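Long-range contacts in multiple PDZ domain protein (Mus musculus, PDB 4XH7), which probably acts as a signalling scaffold, with this fourth PDZ domain likely to bind short peptide tails of partner proteins: residues A13-W18 / Y26-A31; V30-K35 / D102-C107; L77-I82 / N94-L99. All coordinates share one frame; numbering follows the deposited sequence.

Contact 1: A13-W18 / Y26-A31; sequences ALLTKW and YEIVVA
Leu15 reaches from helix 13-18 onto strand 26-31 and makes two of the four apolar side-chain contacts through a single methyl, CD2. This carbon lies 3.7 Å from Val30 CG2 on one strand residue and 3.8 Å from Ile28 CG2 on another, so it fits between two side chains of the same sheet face. Leu14 adds a looser touch, its CD1 standing 4.3 Å from Val30 CG2. One turn of helix beyond Leu14, Trp18 offers not its indole but its CB, 3.8 Å from Ile28 CG2. That methyl, anti to the backbone N, is thereby shared between Leu15 and Trp18.

Side chain also meets main chain. Leu15 CD2 rests 3.7 Å from Ile28 O, and Ile28 CD1 comes within 3.8 Å of Trp18 O.

No hydrogen bond joins the segments; the indole turns away from the strand, and its NE1 is hydrogen-bonded to Glu78 OE2.

The axes of segments 13-18 and 26-31 approach to 8.4 Å, at 148° between their directions, roughly antiparallel. This is helix-on-sheet packing, in which helix 5-22, an N-terminal addition to the two helices usual in a PDZ fold, lies against the face of an edge strand.

Contact 2: V30-K35 / D102-C107; sequences VAHVSK and DVTMVC
Ala31 and Met105 exchange two backbone hydrogen bonds, Ala31 N to Met105 O and Met105 N to Ala31 O, both 2.8 Å long. Two residues on, Val33 and Val103 repeat the pattern, with Val33 N to Val103 O and Val103 N to Val33 O again at 2.8 Å. Between them sits the non-hydrogen-bonded pair His32-Thr104; Val30-Val106 and Ser34-Asp102 are the next such pairs outward, and the strand axes run antiparallel at 155°.

On one face His32 and Thr104 stand abreast, extending in the same direction. Thr104 OG1, anti to the carbonyl carbon (chi1 -63°), approaches the imidazole at its edge, near the ring plane, 3.4 Å from His32 CD2. The other branch, CG2, lies anti to the backbone N and meets Val30 CG1 at 3.8 Å. An alanine in place of Thr104 would probably leave the His32 ring edge without its oxygen neighbour and open a gap beside Val30 CG1. Near the strand end, Ser34 OG donates to Asp102 OD1 over 3.0 Å, meeting the carboxylate oxygen nearly along its C-O bond and tying together two exposed side chains.

The opposite face is apolar. Met105 SD touches Val33 CG2 at 3.9 Å, the two side chains crossing obliquely, and Val33 CB stands 4.4 Å from Val103 CB.

Further out, helix 63-67 closes this inner face, with Val64 on Met105 and Pro63 and Ser67 on Val33. Leu14 and Trp18 of helix 5-22 pack on Val106 from the other face. Past Ser34, Lys35 NZ hydrogen-bonds to Leu99 O, beyond helix 89-97. Strand 102-110 is thus interior to the sheet, with edge strand 26-34 on one flank and strand 75-79 on the other.

Contact 3: L77-I82 / N94-L99; sequences LEVNGI and NILKEL
Asn80 lays its amide nitrogen against Leu99, ND2 standing 3.9 Å from CD2, while strand 102-110 grips both ends of the group: OD1 accepts from Thr104 N, and ND2 hydrogen-bonds to Asp102 O. Held at two points, the carboxamide has little freedom to turn. Its backbone has positive phi and psi, and with Gly81 it forms the central pair of a type I' turn, a place where an Asn-Gly sequence is common. Two backbone bonds close that turn, Ile82 N to Val79 O and Val79 N to Ile82 O.

Across from it, the last turn of helix 89-97 and Leu99 beyond it present three aliphatic side chains. Val79 is the hub. Its CG2 occupies the crowded position between backbone N and carbonyl carbon, and from there meets Ile95 CG2 at 3.6 Å and Leu99 CD2 at 4.0 Å. The other branch, CG1, reaches Leu96 CD2 at 4.0 Å. Leu96 and Leu99 each cross Val79 at about a right angle. At the outer margin Ile82 and Ile95 run alongside each other in opposing senses, with Ile82 CG2 against Ile95 CD1 at 3.7 Å.

No hydrogen bond or charge pair spans the two segments. The helix end is therefore seated here by the shapes of branched aliphatic groups, while polar bonds within the turn and from the Asn80 side chain to strand 102-110 hold the other partner. In PDZ domains this helix usually lines the peptide groove, and such apolar seating is consistent with setting its position there.

The three contacts share one antiparallel sheet. Contact 1 and contact 2 have centres about 12 Å apart and share Val30 and Ala31, while Leu14 CD1 packs on Val106 CG2 at 3.6 Å. Contact 3, nested in the loop that contact 2 closes, has its centre about 10 Å from that of contact 2, and Val106 N lies 2.8 Å from Glu78 O. The centres of contacts 1 and 3 are about 16 Å apart, yet Glu78 OE2 bridges them, 2.8 Å from both Lys17 NZ and Trp18 NE1. Contact 3 probably lies nearest the peptide groove, which in PDZ domains runs between counterparts of helix 89-97 and strand 44-49; Leu96 touches Leu42 just before that strand.

Contact 1: A13-W18 / Y26-A31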
loop_
_atom_site.group_PDB
_atom_site.type_symbol
_atom_site.label_atom_id
_atom_site.label_comp_id
_atom_site.label_asym_id
_atom_site.label_seq_id
_atom_site.Cartn_x
_atom_site.Cartn_y
_atom_site.Cartn_z
ATOM N N ALA A 13 -15.047 -0.546 2.843
ATOM C CA ALA A 13 -15.131 -1.918 2.380
ATOM C C ALA A 13 -13.730 -2.502 2.184
ATOM O O ALA A 13 -13.494 -3.654 2.534
ATOM C CB ALA A 13 -15.930 -1.985 1.094
ATOM N N LEU A 14 -12.810 -1.696 1.657
ATOM C CA LEU A 14 -11.412 -2.106 1.505
ATOM C C LEU A 14 -10.775 -2.437 2.849
ATOM O O LEU A 14 -10.141 -3.490 3.001
ATOM C CB LEU A 14 -10.598 -1.021 0.810
ATOM C CG LEU A 14 -10.212 -1.210 -0.636
ATOM C CD1 LEU A 14 -9.151 -0.171 -0.941
ATOM C CD2 LEU A 14 -9.728 -2.634 -0.900
ATOM N N LEU A 15 -10.911 -1.527 3.817
ATOM C CA LEU A 15 -10.473 -1.787 5.179
ATOM C C LEU A 15 -11.060 -3.096 5.707
ATOM O O LEU A 15 -10.370 -3.930 6.305
ATOM C CB LEU A 15 -10.899 -0.641 6.095
ATOM C CG LEU A 15 -10.175 0.642 5.763
ATOM C CD1 LEU A 15 -10.843 1.829 6.465
ATOM C CD2 LEU A 15 -8.704 0.498 6.186
ATOM N N THR A 16 -12.362 -3.261 5.513
ATOM C CA THR A 16 -13.045 -4.392 6.072
ATOM C C THR A 16 -12.557 -5.691 5.450
ATOM O O THR A 16 -12.354 -6.668 6.156
ATOM C CB THR A 16 -14.577 -4.242 5.885
ATOM O OG1 THR A 16 -15.050 -3.224 6.773
ATOM C CG2 THR A 16 -15.270 -5.498 6.226
ATOM N N LYS A 17 -12.355 -5.679 4.134
ATOM C CA LYS A 17 -11.833 -6.830 3.419
ATOM C C LYS A 17 -10.516 -7.300 4.013
ATOM O O LYS A 17 -10.307 -8.488 4.272
ATOM C CB LYS A 17 -11.638 -6.477 1.936
ATOM C CG LYS A 17 -10.971 -7.591 1.102
ATOM C CD LYS A 17 -10.625 -7.048 -0.298
ATOM C CE LYS A 17 -9.737 -8.006 -1.072
ATOM N NZ LYS A 17 -9.439 -7.452 -2.419
ATOM N N TRP A 18 -9.614 -6.352 4.212
ATOM C CA TRP A 18 -8.276 -6.715 4.644
ATOM C C TRP A 18 -8.219 -6.961 6.139
ATOM O O TRP A 18 -7.333 -7.699 6.603
ATOM C CB TRP A 18 -7.248 -5.646 4.189
ATOM C CG TRP A 18 -6.946 -5.882 2.773
ATOM C CD1 TRP A 18 -7.492 -5.242 1.691
ATOM C CD2 TRP A 18 -6.102 -6.908 2.254
ATOM N NE1 TRP A 18 -6.997 -5.790 0.518
ATOM C CE2 TRP A 18 -6.141 -6.810 0.842
ATOM C CE3 TRP A 18 -5.279 -7.876 2.850
ATOM C CZ2 TRP A 18 -5.382 -7.641 0.003
ATOM C CZ3 TRP A 18 -4.535 -8.722 2.006
ATOM C CH2 TRP A 18 -4.597 -8.590 0.609
ATOM N N TYR A 26 -3.317 -6.773 13.272
ATOM C CA TYR A 26 -2.834 -5.798 12.276
ATOM C C TYR A 26 -3.763 -4.607 12.189
ATOM O O TYR A 26 -4.988 -4.754 12.266
ATOM C CB TYR A 26 -2.730 -6.432 10.910
ATOM C CG TYR A 26 -1.765 -7.569 10.846
ATOM C CD1 TYR A 26 -2.152 -8.845 11.230
ATOM C CD2 TYR A 26 -0.460 -7.359 10.441
ATOM C CE1 TYR A 26 -1.228 -9.893 11.184
ATOM C CE2 TYR A 26 0.449 -8.376 10.393
ATOM C CZ TYR A 26 0.064 -9.639 10.766
ATOM O OH TYR A 26 0.993 -10.639 10.701
ATOM N N GLU A 27 -3.169 -3.425 12.011
ATOM C CA GLU A 27 -3.895 -2.220 11.654
ATOM C C GLU A 27 -3.825 -2.065 10.136
ATOM O O GLU A 27 -2.737 -2.097 9.580
ATOM C CB GLU A 27 -3.288 -0.982 12.323
ATOM C CG GLU A 27 -4.003 0.270 11.917
ATOM C CD GLU A 27 -3.357 1.554 12.414
ATOM O OE1 GLU A 27 -2.212 1.523 12.930
ATOM O OE2 GLU A 27 -4.014 2.608 12.284
ATOM N N ILE A 28 -4.975 -1.924 9.489
ATOM C CA ILE A 28 -5.011 -1.731 8.031
ATOM C C ILE A 28 -5.068 -0.250 7.712
ATOM O O ILE A 28 -5.740 0.502 8.426
ATOM C CB ILE A 28 -6.253 -2.419 7.387
ATOM C CG1 ILE A 28 -6.418 -3.856 7.906
ATOM C CG2 ILE A 28 -6.181 -2.355 5.837
ATOM C CD1 ILE A 28 -5.178 -4.781 7.607
ATOM N N VAL A 29 -4.349 0.175 6.663
ATOM C CA VAL A 29 -4.296 1.559 6.263
ATOM C C VAL A 29 -4.564 1.648 4.778
ATOM O O VAL A 29 -4.015 0.867 4.003
ATOM C CB VAL A 29 -2.915 2.170 6.563
ATOM C CG1 VAL A 29 -2.897 3.626 6.133
ATOM C CG2 VAL A 29 -2.589 1.997 8.051
ATOM N N VAL A 30 -5.418 2.584 4.375
ATOM C CA VAL A 30 -5.608 2.865 2.948
ATOM C C VAL A 30 -5.005 4.218 2.605
ATOM O O VAL A 30 -5.282 5.215 3.284
ATOM C CB VAL A 30 -7.109 2.821 2.564
ATOM C CG1 VAL A 30 -7.327 3.229 1.100
ATOM C CG2 VAL A 30 -7.617 1.408 2.745
ATOM N N ALA A 31 -4.167 4.270 1.566
ATOM C CA ALA A 31 -3.582 5.553 1.153
ATOM C C ALA A 31 -3.957 5.857 -0.283
ATOM O O ALA A 31 -3.854 4.996 -1.140
ATOM C CB ALA A 31 -2.071 5.533 1.302
#

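Contact 2: V30-K35 / D102-C107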
loop_
_atom_site.group_PDB
_atom_site.type_symbol
_atom_site.label_atom_id
_atom_site.label_comp_id
_atom_site.label_asym_id
_atom_site.label_seq_id
_atom_site.Cartn_x
_atom_site.Cartn_y
_atom_site.Cartn_z
ATOM N N VAL A 30 -5.418 2.584 4.375
ATOM C CA VAL A 30 -5.608 2.865 2.948
ATOM C C VAL A 30 -5.005 4.218 2.605
ATOM O O VAL A 30 -5.282 5.215 3.284
ATOM C CB VAL A 30 -7.109 2.821 2.564
ATOM C CG1 VAL A 30 -7.327 3.229 1.100
ATOM C CG2 VAL A 30 -7.617 1.408 2.745
ATOM N N ALA A 31 -4.167 4.270 1.566
ATOM C CA ALA A 31 -3.582 5.553 1.153
ATOM C C ALA A 31 -3.957 5.857 -0.283
ATOM O O ALA A 31 -3.854 4.996 -1.140
ATOM C CB ALA A 31 -2.071 5.533 1.302
ATOM N N HIS A 32 -4.387 7.091 -0.542
ATOM C CA HIS A 32 -4.627 7.510 -1.919
ATOM C C HIS A 32 -3.437 8.335 -2.354
ATOM O O HIS A 32 -3.122 9.391 -1.761
ATOM C CB HIS A 32 -5.938 8.287 -2.020
ATOM C CG HIS A 32 -7.118 7.475 -1.609
ATOM N ND1 HIS A 32 -7.689 7.578 -0.360
ATOM C CD2 HIS A 32 -7.803 6.507 -2.260
ATOM C CE1 HIS A 32 -8.690 6.719 -0.263
ATOM N NE2 HIS A 32 -8.776 6.051 -1.401
ATOM N N VAL A 33 -2.745 7.830 -3.361
ATOM C CA VAL A 33 -1.477 8.402 -3.772
ATOM C C VAL A 33 -1.623 8.887 -5.206
ATOM O O VAL A 33 -2.306 8.247 -6.001
ATOM C CB VAL A 33 -0.352 7.334 -3.668
ATOM C CG1 VAL A 33 0.982 7.842 -4.218
ATOM C CG2 VAL A 33 -0.160 6.929 -2.213
ATOM N N SER A 34 -1.003 10.018 -5.525
ATOM C CA SER A 34 -0.918 10.471 -6.913
ATOM C C SER A 34 0.527 10.639 -7.318
ATOM O O SER A 34 1.267 11.413 -6.700
ATOM C CB SER A 34 -1.665 11.794 -7.091
ATOM O OG SER A 34 -3.054 11.561 -6.933
ATOM N N LYS A 35 0.939 9.867 -8.314
ATOM C CA LYS A 35 2.297 9.980 -8.813
ATOM C C LYS A 35 2.453 11.321 -9.522
ATOM O O LYS A 35 1.472 11.905 -9.971
ATOM C CB LYS A 35 2.625 8.819 -9.737
ATOM C CG LYS A 35 2.898 7.538 -8.978
ATOM C CD LYS A 35 2.598 6.299 -9.793
ATOM C CE LYS A 35 3.338 6.296 -11.090
ATOM N NZ LYS A 35 3.203 5.001 -11.771
ATOM N N ASP A 102 -2.903 7.581 -10.538
ATOM C CA ASP A 102 -3.689 7.536 -9.312
ATOM C C ASP A 102 -3.687 6.132 -8.733
ATOM O O ASP A 102 -4.096 5.192 -9.403
ATOM C CB ASP A 102 -5.118 8.002 -9.583
ATOM C CG ASP A 102 -5.191 9.491 -9.914
ATOM O OD1 ASP A 102 -4.449 10.290 -9.286
ATOM O OD2 ASP A 102 -5.982 9.858 -10.810
ATOM N N VAL A 103 -3.266 6.007 -7.476
ATOM C CA VAL A 103 -3.077 4.695 -6.875
ATOM C C VAL A 103 -3.770 4.619 -5.526
ATOM O O VAL A 103 -3.624 5.517 -4.701
ATOM C CB VAL A 103 -1.580 4.383 -6.670
ATOM C CG1 VAL A 103 -1.412 2.985 -6.068
ATOM C CG2 VAL A 103 -0.850 4.489 -8.012
ATOM N N THR A 104 -4.527 3.565 -5.305
ATOM C CA THR A 104 -5.055 3.299 -3.980
ATOM C C THR A 104 -4.254 2.159 -3.385
ATOM O O THR A 104 -4.294 1.060 -3.918
ATOM C CB THR A 104 -6.545 2.915 -4.053
ATOM O OG1 THR A 104 -7.262 4.047 -4.578
ATOM C CG2 THR A 104 -7.092 2.562 -2.645
ATOM N N MET A 105 -3.542 2.420 -2.290
ATOM C CA MET A 105 -2.637 1.434 -1.708
ATOM C C MET A 105 -3.262 0.950 -0.452
ATOM O O MET A 105 -3.731 1.773 0.341
ATOM C CB MET A 105 -1.274 2.059 -1.387
ATOM C CG MET A 105 -0.575 2.606 -2.605
ATOM S SD MET A 105 1.077 3.228 -2.178
ATOM C CE MET A 105 1.824 1.719 -1.531
ATOM N N VAL A 106 -3.256 -0.364 -0.218
ATOM C CA VAL A 106 -3.653 -0.882 1.080
ATOM C C VAL A 106 -2.429 -1.499 1.711
ATOM O O VAL A 106 -1.770 -2.337 1.078
ATOM C CB VAL A 106 -4.755 -1.975 0.988
ATOM C CG1 VAL A 106 -5.171 -2.486 2.420
ATOM C CG2 VAL A 106 -5.960 -1.471 0.174
ATOM N N CYS A 107 -2.133 -1.095 2.944
ATOM C CA CYS A 107 -0.989 -1.641 3.696
ATOM C C CYS A 107 -1.401 -2.026 5.089
ATOM O O CYS A 107 -2.532 -1.755 5.511
ATOM C CB CYS A 107 0.145 -0.615 3.826
ATOM S SG CYS A 107 0.844 -0.075 2.229
#

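Contact 3: L77-I82 / N94-L99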
loop_
_atom_site.group_PDB
_atom_site.type_symbol
_atom_site.label_atom_id
_atom_site.label_comp_id
_atom_site.label_asym_id
_atom_site.label_seq_id
_atom_site.Cartn_x
_atom_site.Cartn_y
_atom_site.Cartn_z
ATOM N N LEU A 77 -0.098 -4.660 0.882
ATOM C CA LEU A 77 -1.128 -5.696 0.691
ATOM C C LEU A 77 -1.804 -5.717 -0.683
ATOM O O LEU A 77 -1.997 -6.793 -1.259
ATOM C CB LEU A 77 -2.225 -5.582 1.760
ATOM C CG LEU A 77 -1.707 -5.712 3.191
ATOM C CD1 LEU A 77 -2.860 -5.433 4.153
ATOM C CD2 LEU A 77 -1.063 -7.084 3.441
ATOM N N GLU A 78 -2.153 -4.547 -1.208
ATOM C CA GLU A 78 -2.965 -4.439 -2.411
ATOM C C GLU A 78 -2.724 -3.070 -3.055
ATOM O O GLU A 78 -2.521 -2.062 -2.350
ATOM C CB GLU A 78 -4.445 -4.611 -2.066
ATOM C CG GLU A 78 -5.368 -4.550 -3.264
ATOM C CD GLU A 78 -6.844 -4.585 -2.857
ATOM O OE1 GLU A 78 -7.550 -3.596 -3.147
ATOM O OE2 GLU A 78 -7.282 -5.614 -2.299
ATOM N N VAL A 79 -2.715 -3.003 -4.390
ATOM C CA VAL A 79 -2.646 -1.659 -5.024
ATOM C C VAL A 79 -3.655 -1.667 -6.160
ATOM O O VAL A 79 -3.631 -2.603 -6.972
ATOM C CB VAL A 79 -1.246 -1.295 -5.598
ATOM C CG1 VAL A 79 -0.279 -0.907 -4.493
ATOM C CG2 VAL A 79 -0.646 -2.431 -6.426
ATOM N N ASN A 80 -4.529 -0.664 -6.219
ATOM C CA ASN A 80 -5.568 -0.611 -7.264
ATOM C C ASN A 80 -6.269 -1.961 -7.509
ATOM O O ASN A 80 -6.462 -2.390 -8.667
ATOM C CB ASN A 80 -4.963 -0.092 -8.563
ATOM C CG ASN A 80 -4.716 1.388 -8.500
ATOM O OD1 ASN A 80 -4.957 2.010 -7.457
ATOM N ND2 ASN A 80 -4.261 1.976 -9.603
ATOM N N GLY A 81 -6.622 -2.622 -6.414
ATOM C CA GLY A 81 -7.342 -3.884 -6.473
ATOM C C GLY A 81 -6.526 -5.125 -6.766
ATOM O O GLY A 81 -7.067 -6.232 -6.733
ATOM N N ILE A 82 -5.233 -4.952 -7.035
ATOM C CA ILE A 82 -4.336 -6.061 -7.359
ATOM C C ILE A 82 -3.612 -6.555 -6.097
ATOM O O ILE A 82 -2.959 -5.777 -5.379
ATOM C CB ILE A 82 -3.293 -5.625 -8.389
ATOM C CG1 ILE A 82 -3.977 -5.077 -9.655
ATOM C CG2 ILE A 82 -2.313 -6.757 -8.700
ATOM C CD1 ILE A 82 -3.067 -4.231 -10.517
ATOM N N ASN A 94 6.908 -5.667 -10.639
ATOM C CA ASN A 94 6.267 -5.391 -11.917
ATOM C C ASN A 94 4.896 -4.759 -11.746
ATOM O O ASN A 94 4.554 -3.822 -12.461
ATOM C CB ASN A 94 6.159 -6.650 -12.750
ATOM C CG ASN A 94 7.453 -6.992 -13.445
ATOM O OD1 ASN A 94 8.324 -6.151 -13.591
ATOM N ND2 ASN A 94 7.585 -8.231 -13.872
ATOM N N ILE A 95 4.126 -5.233 -10.772
ATOM C CA ILE A 95 2.819 -4.626 -10.520
ATOM C C ILE A 95 2.987 -3.138 -10.136
ATOM O O ILE A 95 2.288 -2.271 -10.667
ATOM C CB ILE A 95 2.048 -5.387 -9.416
ATOM C CG1 ILE A 95 1.535 -6.749 -9.943
ATOM C CG2 ILE A 95 0.847 -4.539 -8.946
ATOM C CD1 ILE A 95 1.186 -7.802 -8.858
ATOM N N LEU A 96 3.908 -2.815 -9.223
ATOM C CA LEU A 96 4.102 -1.422 -8.811
ATOM C C LEU A 96 4.551 -0.555 -9.998
ATOM O O LEU A 96 4.114 0.592 -10.157
ATOM C CB LEU A 96 5.125 -1.320 -7.669
ATOM C CG LEU A 96 4.667 -2.030 -6.390
ATOM C CD1 LEU A 96 5.800 -2.067 -5.384
ATOM C CD2 LEU A 96 3.445 -1.346 -5.766
ATOM N N LYS A 97 5.425 -1.101 -10.836
ATOM C CA LYS A 97 5.943 -0.307 -11.971
ATOM C C LYS A 97 4.859 0.067 -12.967
ATOM O O LYS A 97 4.942 1.107 -13.626
ATOM C CB LYS A 97 7.049 -1.075 -12.706
ATOM C CG LYS A 97 8.379 -1.045 -11.983
ATOM N N GLU A 98 3.859 -0.781 -13.105
ATOM C CA GLU A 98 2.823 -0.619 -14.118
ATOM C C GLU A 98 1.639 0.210 -13.654
ATOM O O GLU A 98 0.644 0.334 -14.372
ATOM C CB GLU A 98 2.311 -1.988 -14.566
ATOM C CG GLU A 98 3.335 -2.810 -15.349
ATOM N N LEU A 99 1.711 0.728 -12.435
ATOM C CA LEU A 99 0.603 1.509 -11.895
ATOM C C LEU A 99 0.390 2.806 -12.680
ATOM O O LEU A 99 1.347 3.447 -13.099
ATOM C CB LEU A 99 0.864 1.845 -10.421
ATOM C CG LEU A 99 0.694 0.622 -9.523
ATOM C CD1 LEU A 99 1.194 0.966 -8.150
ATOM C CD2 LEU A 99 -0.780 0.203 -9.489
#